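PDB 5VPR: cysteine desulfurase from Elizabethkingia anophelis NUHP1, which probably removes sulfur from L-cysteine to give L-alanine and hands the sulfur to a sulfur carrier, with the help of covalently bound pyridoxal phosphate. Local coordinates for residues Ile50-Tyr53 against Tyr54-Asn58; Trp166-Glu169 against Lys170-Leu173; Lys82-Phe86 against Ile87-His91. One frame throughout, in Å; residues are numbered along the deposited sequence.

In the fold
Each of the three contacts is local, made within one unbroken run of chain. They follow in series, with none nested in or crossing another. Interaction 1 comes first, at the C-terminal end of helix 44-56. The next helix, 67-87, ends in interaction 3, which turns the chain toward strand 95-98, an outer strand of the seven-stranded mixed sheet. Interaction 2 comes last and closes the tight turn between helix 163-166 and strand 171-177 of the same sheet. Helix 287-303 packs against both interaction 1 and interaction 3, whose centres lie about 25 Å apart. Interactions 1 and 2 lie on opposite sides of the chain's centre, with centres about 48 Å apart.

Interaction 1: Ile50-Tyr53 against Tyr54-Asn58; sequences INNY and YEHYN
The ring of Tyr53 turns its edge to the face of Tyr54. The two ring planes stand at 66°, and the centroids are 5.2 Å apart, so this is an edge-to-face (T-shaped) pair between neighbours in sequence. CD2 of Tyr53 lies 3.7 Å from CD2 of Tyr54, over the rim of that ring. CG of Tyr53 is anti to its backbone N (chi1 169°), whereas CG of Tyr54 sits beside its own N (chi1 -75°). Tyr54 also runs alongside Ile50, and CE1 of Tyr54 touches CG2 of Ile50 at 3.9 Å.

The stretch is the C-terminal end of helix 44-56. Backbone bonds from Tyr54 N to Ile50 O and from Glu55 N to Asn51 O keep the alpha-helical pattern, and Tyr57 N still reaches Tyr53 O. Ile50, Tyr53 and Tyr54 all touch helix 287-303, while Tyr53 and Tyr57 also meet helix 67-87.

Farther on, the chain folds back over Tyr53, with Asn58 N over one face of the ring. The amide of Asn58 stands almost perpendicular to that ring, and ND2 of Asn58 gives a hydrogen bond of 3.0 Å to Tyr53 OH. The bond is bent, and the hydroxyl sits tilted from the amide plane. Ala59 N adds a weak bond to the same hydroxyl.

Asn52 O accepts from His56 ND1, 3.3 Å away, and lies near the imidazole plane. ND1 approaches in the carbonyl plane of Asn52, on a lone pair of its oxygen. Asn52 O also receives a weak bond from the backbone N of His56.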
ATOM      1  N   ILE A  50      18.460  -6.455   7.880  1.00 36.54           N
ATOM      2  CA  ILE A  50      19.284  -5.487   7.161  1.00 39.80           C
ATOM      3  C   ILE A  50      20.706  -5.523   7.691  1.00 41.34           C
ATOM      4  O   ILE A  50      21.670  -5.670   6.931  1.00 38.46           O
ATOM      5  CB  ILE A  50      18.686  -4.076   7.289  1.00 35.84           C
ATOM      6  CG1 ILE A  50      17.334  -4.017   6.582  1.00 33.95           C
ATOM      7  CG2 ILE A  50      19.657  -3.014   6.710  1.00 35.08           C
ATOM      8  CD1 ILE A  50      16.497  -2.780   6.957  1.00 34.54           C
ATOM      9  N   ASN A  51      20.844  -5.397   9.012  1.00 35.22           N
ATOM     10  CA  ASN A  51      22.154  -5.346   9.646  1.00 42.05           C
ATOM     11  C   ASN A  51      22.915  -6.655   9.471  1.00 41.39           C
ATOM     12  O   ASN A  51      24.119  -6.641   9.198  1.00 43.00           O
ATOM     13  CB  ASN A  51      21.979  -5.022  11.128  1.00 47.37           C
ATOM     14  CG  ASN A  51      23.272  -4.607  11.783  1.00 59.02           C
ATOM     15  OD1 ASN A  51      23.938  -5.411  12.441  1.00 62.96           O
ATOM     16  ND2 ASN A  51      23.644  -3.347  11.599  1.00 55.42           N
ATOM     17  N   ASN A  52      22.238  -7.797   9.629  1.00 38.72           N
ATOM     18  CA  ASN A  52      22.920  -9.081   9.465  1.00 46.29           C
ATOM     19  C   ASN A  52      23.423  -9.261   8.036  1.00 46.55           C
ATOM     20  O   ASN A  52      24.503  -9.830   7.817  1.00 43.26           O
ATOM     21  CB  ASN A  52      21.997 -10.242   9.843  1.00 46.77           C
ATOM     22  CG  ASN A  52      21.771 -10.347  11.336  1.00 72.94           C
ATOM     23  OD1 ASN A  52      22.628  -9.963  12.138  1.00 82.05           O
ATOM     24  ND2 ASN A  52      20.612 -10.872  11.722  1.00 79.41           N
ATOM     25  N   TYR A  53      22.647  -8.801   7.052  1.00 43.24           N
ATOM     26  CA  TYR A  53      23.092  -8.885   5.666  1.00 43.62           C
ATOM     27  C   TYR A  53      24.394  -8.114   5.462  1.00 44.02           C
ATOM     28  O   TYR A  53      25.359  -8.638   4.895  1.00 41.52           O
ATOM     29  CB  TYR A  53      22.017  -8.359   4.703  1.00 38.75           C
ATOM     30  CG  TYR A  53      22.598  -8.205   3.313  1.00 31.39           C
ATOM     31  CD1 TYR A  53      22.818  -9.325   2.509  1.00 37.96           C
ATOM     32  CD2 TYR A  53      23.011  -6.958   2.840  1.00 32.13           C
ATOM     33  CE1 TYR A  53      23.399  -9.207   1.256  1.00 37.71           C
ATOM     34  CE2 TYR A  53      23.585  -6.827   1.597  1.00 35.96           C
ATOM     35  CZ  TYR A  53      23.777  -7.961   0.808  1.00 35.13           C
ATOM     36  OH  TYR A  53      24.345  -7.835  -0.434  1.00 39.23           O
ATOM     37  N   TYR A  54      24.440  -6.858   5.921  1.00 35.45           N
ATOM     38  CA  TYR A  54      25.632  -6.053   5.668  1.00 35.94           C
ATOM     39  C   TYR A  54      26.822  -6.515   6.499  1.00 34.29           C
ATOM     40  O   TYR A  54      27.973  -6.374   6.061  1.00 42.34           O
ATOM     41  CB  TYR A  54      25.355  -4.572   5.938  1.00 38.89           C
ATOM     42  CG  TYR A  54      24.534  -3.874   4.872  1.00 37.71           C
ATOM     43  CD1 TYR A  54      23.338  -3.242   5.194  1.00 38.37           C
ATOM     44  CD2 TYR A  54      24.957  -3.843   3.544  1.00 33.44           C
ATOM     45  CE1 TYR A  54      22.577  -2.597   4.219  1.00 35.19           C
ATOM     46  CE2 TYR A  54      24.199  -3.217   2.566  1.00 35.75           C
ATOM     47  CZ  TYR A  54      23.014  -2.600   2.914  1.00 35.45           C
ATOM     48  OH  TYR A  54      22.286  -1.948   1.955  1.00 33.65           O
ATOM     49  N   GLU A  55      26.588  -7.057   7.697  1.00 35.99           N
ATOM     50  CA  GLU A  55      27.730  -7.482   8.490  1.00 41.25           C
ATOM     51  C   GLU A  55      28.235  -8.873   8.131  1.00 46.03           C
ATOM     52  O   GLU A  55      29.352  -9.220   8.543  1.00 44.64           O
ATOM     53  CB  GLU A  55      27.396  -7.416   9.982  1.00 43.80           C
ATOM     54  CG  GLU A  55      27.169  -5.990  10.442  1.00 46.47           C
ATOM     55  CD  GLU A  55      27.055  -5.865  11.939  1.00 55.05           C
ATOM     56  OE1 GLU A  55      27.049  -4.726  12.443  1.00 58.77           O
ATOM     57  OE2 GLU A  55      26.981  -6.909  12.610  1.00 63.66           O
ATOM     58  N   HIS A  56      27.480  -9.671   7.362  1.00 38.27           N
ATOM     59  CA  HIS A  56      27.912 -11.051   7.151  1.00 41.81           C
ATOM     60  C   HIS A  56      27.898 -11.532   5.708  1.00 44.02           C
ATOM     61  O   HIS A  56      28.679 -12.421   5.365  1.00 41.13           O
ATOM     62  CB  HIS A  56      27.065 -12.014   7.998  1.00 39.22           C
ATOM     63  CG  HIS A  56      27.243 -11.813   9.465  1.00 49.44           C
ATOM     64  ND1 HIS A  56      26.342 -11.108  10.235  1.00 50.81           N
ATOM     65  CD2 HIS A  56      28.247 -12.177  10.294  1.00 51.29           C
ATOM     66  CE1 HIS A  56      26.773 -11.070  11.483  1.00 53.61           C
ATOM     67  NE2 HIS A  56      27.926 -11.710  11.546  1.00 56.90           N
ATOM     68  N   TYR A  57      27.023 -10.999   4.854  1.00 34.69           N
ATOM     69  CA  TYR A  57      26.812 -11.639   3.557  1.00 40.76           C
ATOM     70  C   TYR A  57      26.898 -10.694   2.364  1.00 37.55           C
ATOM     71  O   TYR A  57      26.637 -11.126   1.233  1.00 38.42           O
ATOM     72  CB  TYR A  57      25.452 -12.350   3.531  1.00 38.45           C
ATOM     73  CG  TYR A  57      25.210 -13.200   4.745  1.00 47.22           C
ATOM     74  CD1 TYR A  57      25.922 -14.385   4.942  1.00 55.31           C
ATOM     75  CD2 TYR A  57      24.286 -12.824   5.701  1.00 48.69           C
ATOM     76  CE1 TYR A  57      25.708 -15.173   6.064  1.00 61.38           C
ATOM     77  CE2 TYR A  57      24.064 -13.607   6.830  1.00 57.29           C
ATOM     78  CZ  TYR A  57      24.776 -14.775   7.005  1.00 63.72           C
ATOM     79  OH  TYR A  57      24.553 -15.545   8.125  1.00 75.46           O
ATOM     80  N   ASN A  58      27.246  -9.432   2.569  1.00 39.76           N
ATOM     81  CA  ASN A  58      27.131  -8.454   1.494  1.00 34.45           C
ATOM     82  C   ASN A  58      28.112  -8.754   0.361  1.00 32.57           C
ATOM     83  O   ASN A  58      29.320  -8.901   0.588  1.00 36.33           O
ATOM     84  CB  ASN A  58      27.359  -7.043   2.053  1.00 33.87           C
ATOM     85  CG  ASN A  58      27.479  -6.012   0.964  1.00 40.83           C
ATOM     86  OD1 ASN A  58      28.550  -5.442   0.729  1.00 37.87           O
ATOM     87  ND2 ASN A  58      26.384  -5.782   0.271  1.00 27.62           N
TER

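Interaction 2: Trp166-Glu169 against Lys170-Leu173; sequences WLSE and KTKL
Thr171 OG1 is held by two partners. The backbone N of Ser168 donates to Thr171 OG1 over 3.0 Å, with a fairly straight N-H...O angle of 158°. The hydroxyl of Thr171 donates in turn to a water 2.6 Å from Thr171 OG1, and the same water donates to Trp166 O. Thr171 is buried, and these two bonds engage its hydroxyl as both acceptor and donor. The first torsion of Thr171 places OG1 beside its own backbone N (chi1 -43°), on the side where Ser168 N lies. CG2 of Thr171 meets CD2 of Leu167 at 3.8 Å, and the two side chains cross at a slant.

Leu167 is the first residue after helix 163-166 to leave helical backbone angles. Ser168 to Thr171 then form a type I beta turn, which reverses the chain and leads into strand 171-177 of the large mixed sheet. The closing bond runs from Thr171 N to Ser168 O at 3.1 Å. Its donor sits well above the carbonyl plane, away from the lone-pair directions. A second water donates to both Ser168 O and Thr171 O and bridges the turn.

Ser168 also makes an ST turn, through its side chain, within the beta turn. Its OG stands between the backbone N and the carbonyl carbon (chi1 69°). From there Ser168 OG accepts from Lys170 N at 3.1 Å and lies against Lys170 CB. Glu169 and Lys170 run side by side and point the same way, yet Glu169 OE2 and Lys170 NZ remain 5.4 Å apart. Lys172 lays its CE 3.5 Å from Glu169 O on the way to a salt bridge between NZ and Asp120. Trp166 makes a cation-pi contact with Arg148 on the edge strand 146-150.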
ATOM      1  N   TRP A 166     -17.968   2.136 -21.027  1.00 52.80           N
ATOM      2  CA  TRP A 166     -16.636   2.459 -21.538  1.00 55.27           C
ATOM      3  C   TRP A 166     -15.885   1.253 -22.102  1.00 59.50           C
ATOM      4  O   TRP A 166     -15.096   1.408 -23.039  1.00 62.92           O
ATOM      5  CB  TRP A 166     -15.774   3.077 -20.438  1.00 51.24           C
ATOM      6  CG  TRP A 166     -16.193   4.432 -19.999  1.00 61.46           C
ATOM      7  CD1 TRP A 166     -17.232   5.173 -20.482  1.00 68.09           C
ATOM      8  CD2 TRP A 166     -15.576   5.220 -18.975  1.00 63.05           C
ATOM      9  NE1 TRP A 166     -17.302   6.375 -19.815  1.00 68.27           N
ATOM     10  CE2 TRP A 166     -16.291   6.431 -18.892  1.00 65.77           C
ATOM     11  CE3 TRP A 166     -14.484   5.021 -18.125  1.00 63.42           C
ATOM     12  CZ2 TRP A 166     -15.953   7.434 -17.986  1.00 62.63           C
ATOM     13  CZ3 TRP A 166     -14.150   6.021 -17.225  1.00 62.04           C
ATOM     14  CH2 TRP A 166     -14.882   7.210 -17.167  1.00 62.02           C
ATOM     15  N   LEU A 167     -16.075   0.064 -21.539  1.00 56.25           N
ATOM     16  CA  LEU A 167     -15.273  -1.083 -21.953  1.00 50.38           C
ATOM     17  C   LEU A 167     -15.607  -1.490 -23.385  1.00 50.53           C
ATOM     18  O   LEU A 167     -16.779  -1.597 -23.752  1.00 52.31           O
ATOM     19  CB  LEU A 167     -15.496  -2.251 -20.995  1.00 50.65           C
ATOM     20  CG  LEU A 167     -14.928  -2.036 -19.588  1.00 53.24           C
ATOM     21  CD1 LEU A 167     -15.449  -3.088 -18.608  1.00 50.79           C
ATOM     22  CD2 LEU A 167     -13.401  -2.024 -19.639  1.00 44.61           C
ATOM     23  N   SER A 168     -14.578  -1.712 -24.196  1.00 52.14           N
ATOM     24  CA  SER A 168     -14.778  -2.126 -25.581  1.00 53.91           C
ATOM     25  C   SER A 168     -13.496  -2.790 -26.087  1.00 58.57           C
ATOM     26  O   SER A 168     -12.539  -3.002 -25.328  1.00 51.35           O
ATOM     27  CB  SER A 168     -15.172  -0.931 -26.456  1.00 55.99           C
ATOM     28  OG  SER A 168     -14.067  -0.045 -26.596  1.00 65.49           O
ATOM     29  N   GLU A 169     -13.473  -3.102 -27.390  1.00 52.98           N
ATOM     30  CA  GLU A 169     -12.249  -3.592 -28.018  1.00 59.02           C
ATOM     31  C   GLU A 169     -11.129  -2.564 -27.964  1.00 61.89           C
ATOM     32  O   GLU A 169      -9.968  -2.918 -28.186  1.00 57.98           O
ATOM     33  CB  GLU A 169     -12.506  -3.979 -29.483  1.00 64.26           C
ATOM     34  CG  GLU A 169     -12.531  -2.794 -30.450  1.00 63.86           C
ATOM     35  CD  GLU A 169     -13.858  -2.027 -30.434  1.00 73.40           C
ATOM     36  OE1 GLU A 169     -14.666  -2.223 -29.496  1.00 69.72           O
ATOM     37  OE2 GLU A 169     -14.097  -1.230 -31.372  1.00 79.24           O
ATOM     38  N   LYS A 170     -11.455  -1.299 -27.693  1.00 66.07           N
ATOM     39  CA  LYS A 170     -10.444  -0.258 -27.575  1.00 68.50           C
ATOM     40  C   LYS A 170      -9.710  -0.291 -26.240  1.00 59.48           C
ATOM     41  O   LYS A 170      -8.591   0.229 -26.153  1.00 54.78           O
ATOM     42  CB  LYS A 170     -11.093   1.112 -27.777  1.00 69.85           C
ATOM     43  CG  LYS A 170     -11.638   1.336 -29.181  1.00 67.55           C
ATOM     44  CD  LYS A 170     -10.493   1.426 -30.177  1.00 74.20           C
ATOM     45  CE  LYS A 170     -10.994   1.768 -31.574  1.00 84.47           C
ATOM     46  NZ  LYS A 170      -9.867   1.882 -32.541  1.00 86.82           N
ATOM     47  N   THR A 171     -10.302  -0.889 -25.204  1.00 59.05           N
ATOM     48  CA  THR A 171      -9.728  -0.839 -23.859  1.00 48.97           C
ATOM     49  C   THR A 171      -8.529  -1.771 -23.761  1.00 48.36           C
ATOM     50  O   THR A 171      -8.679  -2.994 -23.846  1.00 54.48           O
ATOM     51  CB  THR A 171     -10.754  -1.240 -22.804  1.00 45.90           C
ATOM     52  OG1 THR A 171     -12.031  -0.642 -23.084  1.00 49.64           O
ATOM     53  CG2 THR A 171     -10.248  -0.808 -21.429  1.00 43.70           C
ATOM     54  N   LYS A 172      -7.343  -1.209 -23.533  1.00 46.78           N
ATOM     55  CA  LYS A 172      -6.142  -2.022 -23.462  1.00 44.99           C
ATOM     56  C   LYS A 172      -5.581  -2.175 -22.060  1.00 52.12           C
ATOM     57  O   LYS A 172      -4.853  -3.142 -21.806  1.00 43.07           O
ATOM     58  CB  LYS A 172      -5.056  -1.441 -24.375  1.00 54.71           C
ATOM     59  CG  LYS A 172      -5.452  -1.425 -25.844  1.00 61.79           C
ATOM     60  CD  LYS A 172      -5.971  -2.798 -26.279  1.00 68.41           C
ATOM     61  CE  LYS A 172      -6.544  -2.784 -27.689  1.00 73.33           C
ATOM     62  NZ  LYS A 172      -5.492  -2.560 -28.710  1.00 88.11           N
ATOM     63  N   LEU A 173      -5.895  -1.258 -21.148  1.00 49.19           N
ATOM     64  CA  LEU A 173      -5.384  -1.348 -19.793  1.00 48.08           C
ATOM     65  C   LEU A 173      -6.339  -0.639 -18.850  1.00 43.96           C
ATOM     66  O   LEU A 173      -6.827   0.455 -19.144  1.00 46.90           O
ATOM     67  CB  LEU A 173      -3.977  -0.754 -19.672  1.00 47.17           C
ATOM     68  CG  LEU A 173      -3.377  -1.050 -18.292  1.00 48.76           C
ATOM     69  CD1 LEU A 173      -2.033  -1.718 -18.380  1.00 52.60           C
ATOM     70  CD2 LEU A 173      -3.288   0.215 -17.464  1.00 57.39           C
TER
HETATM   71  O   HOH W   1     -12.499   1.887 -22.584  1.00 51.26           O
HETATM   72  O   HOH W   2     -10.276  -4.724 -25.057  1.00 40.61           O

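Interaction 3: Lys82-Phe86 against Ile87-His91; sequences KVQRF and INAKH
Helix 67-87 ends here: Ile87 N still bonds to Val83 O, but Asn88 turns to positive phi (53°), and Ala89 N then reaches back to Gln84 O at 2.9 Å. Asn88 N adds a weak bond to Arg85 O.

Gln84 is a main side chain of the contact. Its CG is anti to the backbone N (chi1 -177°), and the chain beyond it is extended, which carries the amide past the helix end to the backbone that leaves it. NE2 of Gln84 donates to Ala89 O over 2.9 Å, at an N-H...O angle of 158°. The oxygen lies close to the plane of the Gln84 amide, while the donor rises above the carbonyl plane of Ala89. Gln84 therefore grips Ala89 twice, accepting from its N through the main chain and donating to its O through the side chain. The aliphatic part of Gln84 fits in as well, with its CG 3.7 Å from CB of Ala89.

Ile87 packs back on the helix. CG1 of Ile87 lies 3.5 Å from Val83 O. CG2 of Ile87 meets CD2 of Phe86 at 4.0 Å, where the two side chains cross at about a right angle. The Phe86 ring also packs on helix 287-303 and makes a cation-pi contact with Arg305. Ile87 and Ala89 touch Tyr244 on strand 241-245.

A water donates to Arg85 O and to OD1 of Asn88, while ND2 of Asn88 is hydrogen-bonded to Asp218. The paired bonds from Ala89 N to Gln84 O and from Asn88 N to Arg85 O, with Asn88 as the C-prime residue, make this a Schellman motif. It ends the long helix 67-87 and sends the chain on to strand 95-98 at the edge of the central mixed sheet.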
ATOM      1  N   LYS A  82       9.511 -15.983  -0.564  1.00 40.49           N
ATOM      2  CA  LYS A  82       8.635 -15.569   0.528  1.00 46.90           C
ATOM      3  C   LYS A  82       7.530 -14.651   0.018  1.00 43.43           C
ATOM      4  O   LYS A  82       6.354 -14.830   0.354  1.00 41.88           O
ATOM      5  CB  LYS A  82       9.439 -14.877   1.629  1.00 46.40           C
ATOM      6  CG  LYS A  82      10.454 -15.759   2.361  1.00 44.19           C
ATOM      7  CD  LYS A  82      11.234 -14.881   3.349  1.00 47.01           C
ATOM      8  CE  LYS A  82      12.351 -15.603   4.092  1.00 48.10           C
ATOM      9  NZ  LYS A  82      13.001 -14.630   5.047  1.00 45.64           N
ATOM     10  N   VAL A  83       7.893 -13.659  -0.801  1.00 33.70           N
ATOM     11  CA  VAL A  83       6.892 -12.751  -1.356  1.00 31.87           C
ATOM     12  C   VAL A  83       5.934 -13.508  -2.271  1.00 37.86           C
ATOM     13  O   VAL A  83       4.718 -13.279  -2.240  1.00 36.86           O
ATOM     14  CB  VAL A  83       7.572 -11.584  -2.099  1.00 31.97           C
ATOM     15  CG1 VAL A  83       6.526 -10.688  -2.744  1.00 32.31           C
ATOM     16  CG2 VAL A  83       8.448 -10.770  -1.139  1.00 29.92           C
ATOM     17  N   GLN A  84       6.468 -14.417  -3.099  1.00 32.46           N
ATOM     18  CA  GLN A  84       5.627 -15.257  -3.955  1.00 36.24           C
ATOM     19  C   GLN A  84       4.532 -15.957  -3.155  1.00 42.67           C
ATOM     20  O   GLN A  84       3.344 -15.868  -3.489  1.00 44.46           O
ATOM     21  CB  GLN A  84       6.487 -16.298  -4.687  1.00 37.67           C
ATOM     22  CG  GLN A  84       5.670 -17.170  -5.653  1.00 42.55           C
ATOM     23  CD  GLN A  84       6.253 -18.548  -5.884  1.00 47.83           C
ATOM     24  OE1 GLN A  84       7.406 -18.826  -5.544  1.00 49.58           O
ATOM     25  NE2 GLN A  84       5.446 -19.431  -6.463  1.00 44.88           N
ATOM     26  N   ARG A  85       4.920 -16.661  -2.086  1.00 41.20           N
ATOM     27  CA  ARG A  85       3.933 -17.344  -1.249  1.00 44.05           C
ATOM     28  C   ARG A  85       3.000 -16.356  -0.556  1.00 49.01           C
ATOM     29  O   ARG A  85       1.813 -16.646  -0.368  1.00 48.79           O
ATOM     30  CB  ARG A  85       4.645 -18.227  -0.220  1.00 40.80           C
ATOM     31  CG  ARG A  85       5.289 -19.479  -0.822  1.00 51.85           C
ATOM     32  CD  ARG A  85       5.823 -20.426   0.252  1.00 53.66           C
ATOM     33  NE  ARG A  85       6.965 -19.846   0.943  1.00 59.75           N
ATOM     34  CZ  ARG A  85       8.223 -19.949   0.524  1.00 65.62           C
ATOM     35  NH1 ARG A  85       8.501 -20.627  -0.586  1.00 67.85           N
ATOM     36  NH2 ARG A  85       9.205 -19.377   1.217  1.00 58.92           N
ATOM     37  N   PHE A  86       3.518 -15.183  -0.197  1.00 41.18           N
ATOM     38  CA  PHE A  86       2.735 -14.159   0.487  1.00 41.17           C
ATOM     39  C   PHE A  86       1.552 -13.687  -0.357  1.00 46.68           C
ATOM     40  O   PHE A  86       0.449 -13.499   0.169  1.00 46.45           O
ATOM     41  CB  PHE A  86       3.666 -12.994   0.850  1.00 36.92           C
ATOM     42  CG  PHE A  86       3.018 -11.902   1.651  1.00 33.49           C
ATOM     43  CD1 PHE A  86       2.644 -12.115   2.969  1.00 42.51           C
ATOM     44  CD2 PHE A  86       2.825 -10.643   1.096  1.00 38.56           C
ATOM     45  CE1 PHE A  86       2.077 -11.087   3.725  1.00 46.20           C
ATOM     46  CE2 PHE A  86       2.248  -9.609   1.844  1.00 38.47           C
ATOM     47  CZ  PHE A  86       1.875  -9.833   3.153  1.00 42.65           C
ATOM     48  N   ILE A  87       1.747 -13.506  -1.666  1.00 40.59           N
ATOM     49  CA  ILE A  87       0.663 -13.082  -2.554  1.00 40.37           C
ATOM     50  C   ILE A  87       0.077 -14.250  -3.352  1.00 43.16           C
ATOM     51  O   ILE A  87      -0.789 -14.037  -4.210  1.00 43.12           O
ATOM     52  CB  ILE A  87       1.113 -11.956  -3.502  1.00 37.70           C
ATOM     53  CG1 ILE A  87       2.148 -12.479  -4.513  1.00 31.37           C
ATOM     54  CG2 ILE A  87       1.634 -10.743  -2.700  1.00 39.63           C
ATOM     55  CD1 ILE A  87       2.604 -11.408  -5.534  1.00 34.99           C
ATOM     56  N   ASN A  88       0.511 -15.482  -3.066  1.00 40.55           N
ATOM     57  CA  ASN A  88       0.090 -16.683  -3.786  1.00 42.84           C
ATOM     58  C   ASN A  88       0.283 -16.550  -5.297  1.00 47.24           C
ATOM     59  O   ASN A  88      -0.564 -16.964  -6.090  1.00 43.27           O
ATOM     60  CB  ASN A  88      -1.359 -17.075  -3.468  1.00 47.94           C
ATOM     61  CG  ASN A  88      -1.634 -18.540  -3.793  1.00 55.69           C
ATOM     62  OD1 ASN A  88      -0.728 -19.368  -3.692  1.00 57.46           O
ATOM     63  ND2 ASN A  88      -2.869 -18.861  -4.209  1.00 45.15           N
ATOM     64  N   ALA A  89       1.416 -15.978  -5.701  1.00 43.99           N
ATOM     65  CA  ALA A  89       1.828 -16.073  -7.095  1.00 45.54           C
ATOM     66  C   ALA A  89       2.179 -17.520  -7.432  1.00 50.68           C
ATOM     67  O   ALA A  89       2.757 -18.248  -6.619  1.00 45.69           O
ATOM     68  CB  ALA A  89       3.032 -15.155  -7.377  1.00 36.45           C
ATOM     69  N   LYS A  90       1.818 -17.946  -8.646  1.00 51.74           N
ATOM     70  CA  LYS A  90       2.091 -19.322  -9.035  1.00 45.13           C
ATOM     71  C   LYS A  90       3.583 -19.571  -9.232  1.00 45.11           C
ATOM     72  O   LYS A  90       4.065 -20.675  -8.947  1.00 46.95           O
ATOM     73  CB  LYS A  90       1.312 -19.676 -10.304  1.00 45.97           C
ATOM     74  CG  LYS A  90       1.482 -21.110 -10.755  1.00 44.88           C
ATOM     75  CD  LYS A  90       0.482 -21.460 -11.854  1.00 53.05           C
ATOM     76  CE  LYS A  90       0.655 -22.889 -12.330  1.00 62.97           C
ATOM     77  NZ  LYS A  90      -0.361 -23.221 -13.366  1.00 64.49           N
ATOM     78  N   HIS A  91       4.337 -18.577  -9.698  1.00 45.41           N
ATOM     79  CA  HIS A  91       5.755 -18.788  -9.963  1.00 50.57           C
ATOM     80  C   HIS A  91       6.592 -17.728  -9.271  1.00 47.60           C
ATOM     81  O   HIS A  91       6.192 -16.563  -9.192  1.00 46.21           O
ATOM     82  CB  HIS A  91       6.055 -18.768 -11.452  1.00 40.84           C
ATOM     83  CG  HIS A  91       5.309 -19.808 -12.227  1.00 47.43           C
ATOM     84  ND1 HIS A  91       5.614 -21.150 -12.157  1.00 49.30           N
ATOM     85  CD2 HIS A  91       4.261 -19.701 -13.075  1.00 48.27           C
ATOM     86  CE1 HIS A  91       4.795 -21.825 -12.945  1.00 53.18           C
ATOM     87  NE2 HIS A  91       3.967 -20.970 -13.516  1.00 55.14           N
TER
HETATM   88  O   HOH W   3       0.821 -18.956  -1.234  1.00 59.36           O